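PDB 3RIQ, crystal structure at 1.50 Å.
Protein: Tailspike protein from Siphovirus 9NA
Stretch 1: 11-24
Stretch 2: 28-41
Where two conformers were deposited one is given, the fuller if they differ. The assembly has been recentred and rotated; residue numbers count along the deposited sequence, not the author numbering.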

# COMPACT_ATOMS: atom_id res chain seq x y z
N PHE A 11 45.97 -14.54 12.39
CA PHE A 11 44.80 -14.49 13.30
C PHE A 11 44.16 -13.11 13.35
O PHE A 11 44.83 -12.06 13.18
CB PHE A 11 45.21 -14.87 14.71
CG PHE A 11 45.75 -16.27 14.85
CD1 PHE A 11 45.07 -17.35 14.28
CD2 PHE A 11 46.91 -16.51 15.58
CE1 PHE A 11 45.59 -18.67 14.45
CE2 PHE A 11 47.43 -17.79 15.71
CZ PHE A 11 46.75 -18.88 15.15
N LYS A 12 42.84 -13.11 13.51
CA LYS A 12 42.06 -11.88 13.62
C LYS A 12 42.37 -11.11 14.91
O LYS A 12 42.38 -11.69 15.98
CB LYS A 12 40.58 -12.31 13.64
CG LYS A 12 39.57 -11.22 13.82
CD LYS A 12 39.35 -10.47 12.56
CE LYS A 12 38.05 -9.61 12.65
NZ LYS A 12 37.96 -8.72 11.49
N TYR A 13 42.62 -9.80 14.81
CA TYR A 13 42.82 -8.96 15.99
C TYR A 13 41.52 -8.62 16.68
O TYR A 13 40.59 -8.06 16.07
CB TYR A 13 43.53 -7.67 15.61
CG TYR A 13 45.05 -7.83 15.37
CD1 TYR A 13 45.58 -8.76 14.46
CD2 TYR A 13 45.93 -7.06 16.10
CE1 TYR A 13 46.98 -8.90 14.27
CE2 TYR A 13 47.30 -7.19 15.94
CZ TYR A 13 47.83 -8.08 15.03
OH TYR A 13 49.19 -8.11 14.93
N SER A 14 41.46 -8.96 17.97
CA SER A 14 40.34 -8.57 18.82
C SER A 14 40.86 -8.39 20.23
O SER A 14 41.71 -9.18 20.69
CB SER A 14 39.23 -9.64 18.78
OG SER A 14 38.14 -9.23 19.57
N VAL A 15 40.39 -7.35 20.89
CA VAL A 15 40.61 -7.21 22.32
C VAL A 15 39.27 -7.35 23.02
O VAL A 15 38.22 -7.10 22.41
CB VAL A 15 41.22 -5.83 22.70
CG1 VAL A 15 42.64 -5.68 22.08
CG2 VAL A 15 40.28 -4.70 22.33
N LYS A 16 39.30 -7.74 24.29
CA LYS A 16 38.04 -7.93 25.02
C LYS A 16 38.02 -7.13 26.29
O LYS A 16 39.05 -7.02 27.00
CB LYS A 16 37.76 -9.42 25.29
CG LYS A 16 38.80 -10.04 26.20
CD LYS A 16 38.68 -11.56 26.30
CE LYS A 16 39.58 -12.24 25.32
NZ LYS A 16 41.04 -12.10 25.63
N LEU A 17 36.85 -6.58 26.62
CA LEU A 17 36.72 -5.69 27.76
C LEU A 17 37.20 -6.32 29.07
O LEU A 17 37.75 -5.60 29.91
CB LEU A 17 35.28 -5.20 27.88
CG LEU A 17 34.99 -4.21 29.04
CD1 LEU A 17 35.85 -2.93 28.93
CD2 LEU A 17 33.51 -3.84 28.98
N SER A 18 36.96 -7.62 29.25
CA SER A 18 37.31 -8.27 30.52
C SER A 18 38.82 -8.28 30.81
O SER A 18 39.21 -8.56 31.94
CB SER A 18 36.73 -9.69 30.60
OG SER A 18 37.36 -10.50 29.63
N ASP A 19 39.65 -7.94 29.81
CA ASP A 19 41.10 -7.84 30.02
C ASP A 19 41.53 -6.46 30.60
O ASP A 19 42.71 -6.25 30.87
CB ASP A 19 41.82 -8.09 28.69
CG ASP A 19 41.87 -9.56 28.31
OD1 ASP A 19 41.85 -10.45 29.22
OD2 ASP A 19 42.00 -9.84 27.08
N TYR A 20 40.58 -5.54 30.75
CA TYR A 20 40.87 -4.14 31.16
C TYR A 20 39.97 -3.68 32.30
O TYR A 20 38.91 -4.28 32.57
CB TYR A 20 40.76 -3.16 29.97
CG TYR A 20 41.50 -3.71 28.77
CD1 TYR A 20 42.87 -3.49 28.63
CD2 TYR A 20 40.85 -4.52 27.84
CE1 TYR A 20 43.57 -4.05 27.58
CE2 TYR A 20 41.55 -5.09 26.79
CZ TYR A 20 42.91 -4.87 26.67
OH TYR A 20 43.59 -5.48 25.62
N MET A 21 40.36 -2.58 32.94
CA MET A 21 39.49 -1.99 33.96
C MET A 21 38.43 -1.08 33.35
O MET A 21 37.31 -1.00 33.86
CB MET A 21 40.30 -1.22 35.01
CG MET A 21 41.05 -2.13 35.98
SD MET A 21 39.92 -3.19 36.91
CE MET A 21 39.16 -2.03 38.06
N THR A 22 38.78 -0.39 32.26
CA THR A 22 37.87 0.62 31.68
C THR A 22 37.67 0.35 30.19
O THR A 22 38.52 -0.27 29.52
CB THR A 22 38.40 2.07 31.82
OG1 THR A 22 39.57 2.24 31.03
CG2 THR A 22 38.71 2.44 33.29
N LEU A 23 36.58 0.91 29.67
CA LEU A 23 36.31 0.88 28.24
C LEU A 23 37.36 1.66 27.45
O LEU A 23 37.77 1.23 26.36
CB LEU A 23 34.91 1.41 27.97
CG LEU A 23 34.38 1.19 26.56
CD1 LEU A 23 34.51 -0.27 26.06
CD2 LEU A 23 32.89 1.69 26.54
N GLN A 24 37.86 2.77 28.01
CA GLN A 24 38.95 3.51 27.35
C GLN A 24 40.21 2.64 27.20
O GLN A 24 40.83 2.61 26.12
CB GLN A 24 39.29 4.80 28.11
CG GLN A 24 40.50 5.55 27.47
CD GLN A 24 40.10 6.09 26.09
OE1 GLN A 24 39.26 6.99 25.99
NE2 GLN A 24 40.62 5.47 25.04
N THR A 28 41.79 1.86 23.58
CA THR A 28 43.19 2.16 23.27
C THR A 28 43.92 0.94 22.70
O THR A 28 44.68 1.06 21.70
CB THR A 28 43.90 2.71 24.53
OG1 THR A 28 43.32 3.98 24.83
CG2 THR A 28 45.40 2.95 24.29
N ALA A 29 43.68 -0.23 23.29
CA ALA A 29 44.35 -1.46 22.87
C ALA A 29 43.82 -1.97 21.52
O ALA A 29 44.53 -2.66 20.81
CB ALA A 29 44.16 -2.53 23.93
N ALA A 30 42.57 -1.64 21.19
CA ALA A 30 41.90 -2.20 20.01
C ALA A 30 42.55 -1.81 18.70
O ALA A 30 43.09 -0.72 18.55
CB ALA A 30 40.40 -1.77 20.01
N VAL A 31 42.54 -2.74 17.75
CA VAL A 31 43.05 -2.53 16.39
C VAL A 31 41.97 -2.75 15.33
O VAL A 31 41.79 -1.95 14.40
CB VAL A 31 44.25 -3.48 16.10
CG1 VAL A 31 44.73 -3.32 14.68
CG2 VAL A 31 45.40 -3.16 17.11
N ASP A 32 41.26 -3.86 15.47
CA ASP A 32 40.26 -4.29 14.47
C ASP A 32 38.93 -4.48 15.21
O ASP A 32 37.99 -3.72 15.01
CB ASP A 32 40.76 -5.58 13.85
CG ASP A 32 39.80 -6.21 12.84
OD1 ASP A 32 38.66 -5.72 12.66
OD2 ASP A 32 40.17 -7.26 12.25
N SER A 33 38.86 -5.50 16.06
CA SER A 33 37.64 -5.77 16.82
C SER A 33 37.77 -5.51 18.32
O SER A 33 38.86 -5.61 18.88
CB SER A 33 37.19 -7.19 16.52
OG SER A 33 36.93 -7.29 15.13
N LEU A 34 36.65 -5.18 18.94
CA LEU A 34 36.55 -4.89 20.37
C LEU A 34 35.34 -5.67 20.86
O LEU A 34 34.22 -5.40 20.42
CB LEU A 34 36.41 -3.37 20.61
CG LEU A 34 35.92 -2.94 22.00
CD1 LEU A 34 36.76 -3.51 23.14
CD2 LEU A 34 35.87 -1.41 22.02
N LEU A 35 35.57 -6.66 21.71
CA LEU A 35 34.50 -7.52 22.22
C LEU A 35 34.04 -7.04 23.60
O LEU A 35 34.86 -6.94 24.51
CB LEU A 35 34.97 -8.98 22.28
CG LEU A 35 34.00 -9.97 22.93
CD1 LEU A 35 32.80 -10.18 21.99
CD2 LEU A 35 34.71 -11.30 23.23
N ILE A 36 32.75 -6.75 23.75
CA ILE A 36 32.20 -6.39 25.08
C ILE A 36 31.68 -7.70 25.68
O ILE A 36 30.54 -8.10 25.44
CB ILE A 36 31.10 -5.31 24.99
CG1 ILE A 36 31.57 -4.11 24.12
CG2 ILE A 36 30.65 -4.88 26.37
CD1 ILE A 36 32.75 -3.34 24.66
N ASP A 37 32.55 -8.39 26.44
CA ASP A 37 32.24 -9.74 26.93
C ASP A 37 31.72 -9.78 28.37
O ASP A 37 31.37 -10.84 28.84
CB ASP A 37 33.45 -10.69 26.75
CG ASP A 37 34.70 -10.21 27.50
OD1 ASP A 37 34.86 -8.99 27.76
OD2 ASP A 37 35.55 -11.10 27.80
N ILE A 38 31.71 -8.64 29.06
CA ILE A 38 31.18 -8.56 30.43
C ILE A 38 30.46 -7.23 30.57
O ILE A 38 30.76 -6.26 29.86
CB ILE A 38 32.28 -8.74 31.52
CG1 ILE A 38 33.40 -7.70 31.37
CG2 ILE A 38 32.81 -10.20 31.55
CD1 ILE A 38 34.29 -7.62 32.60
N ASP A 39 29.46 -7.21 31.45
CA ASP A 39 28.69 -5.97 31.66
C ASP A 39 29.65 -4.86 32.14
O ASP A 39 30.61 -5.12 32.88
CB ASP A 39 27.62 -6.16 32.72
CG ASP A 39 26.42 -6.94 32.24
OD1 ASP A 39 26.23 -7.17 31.02
OD2 ASP A 39 25.65 -7.34 33.12
N TYR A 40 29.40 -3.64 31.70
CA TYR A 40 30.26 -2.52 32.00
C TYR A 40 29.47 -1.43 32.70
O TYR A 40 28.48 -0.91 32.16
CB TYR A 40 30.85 -1.96 30.70
CG TYR A 40 31.85 -0.88 30.95
CD1 TYR A 40 33.09 -1.18 31.52
CD2 TYR A 40 31.55 0.45 30.68
CE1 TYR A 40 34.02 -0.19 31.79
CE2 TYR A 40 32.48 1.45 30.93
CZ TYR A 40 33.71 1.12 31.47
OH TYR A 40 34.68 2.06 31.72
N ASN A 41 29.91 -1.08 33.91
CA ASN A 41 29.27 -0.04 34.71
C ASN A 41 29.97 1.29 34.46
O ASN A 41 31.10 1.52 34.96
CB ASN A 41 29.34 -0.44 36.18
CG ASN A 41 28.45 -1.61 36.49
OD1 ASN A 41 28.90 -2.73 36.70
ND2 ASN A 41 27.17 -1.36 36.50
O HOH W 1 42.64 -8.34 12.24
O HOH W 2 35.60 1.24 34.84

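The two stretches bury 1148 Å² between them and include a short parallel pairing of strand 14-16 with strand 33-36. Ahead of the strand, the side chain of Lys12, bent at chi2 (78°) and otherwise t, carries its ammonium group to Asp32, forming a salt bridge (NZ to OD2, 2.8 Å); a water accepting from Tyr13 N also donates to Asp32 OD2, so this buried carboxylate is well satisfied. The ring of Tyr13 lies obliquely against Val31, while its carbonyl opens the backbone ladder, accepting from Ser33 N (Tyr13 O, 3.1 Å).

The parallel register then makes Val15 the bridging residue: Val15 N donates to Ser33 O at 3.1 Å, and Val15 O accepts from Leu35 N at 2.8 Å in a nearly linear bond. Leu17 N closes the ladder on Leu35 O (2.9 Å). Side chains alternate across the sheet. Ser14, Lys16, Ser33 and Leu35 share one face; Val15 and Leu34 occupy the other, where the branched Val15 touches both Ala30 CB (CG2, 3.7 Å) and Leu34 CD1 (CG2, 3.8 Å). Lys16 instead leads its end away, to a salt bridge with Asp19.

At the 3-10 turn, Leu17 is buried against Ile36 and Tyr40, its CD2 lying 3.7 Å from Tyr40 CB. Asp37 grips the next residue with both carboxylate oxygens: OD1 accepts from Ser18 N (2.9 Å) and OD2 from Ser18 OG (2.6 Å). Ser18 CB also rests against Ile38 CD1 (3.8 Å).

Further on, Tyr20 OH approaches Ala29 CB (3.4 Å). Tyr40 serves Leu23 twice: its OH accepts from Leu23 N (3.0 Å), and its ring face receives Leu23 CB in a CH-pi contact. The buried, apolar Leu23 reaches on through CD1 to Ile36 CD1 (3.8 Å). Finally, one helical turn links Gln24 O to Thr28 N (2.8 Å), reinforced by Gln24 NE2 donating to Thr28 OG1 (3.1 Å).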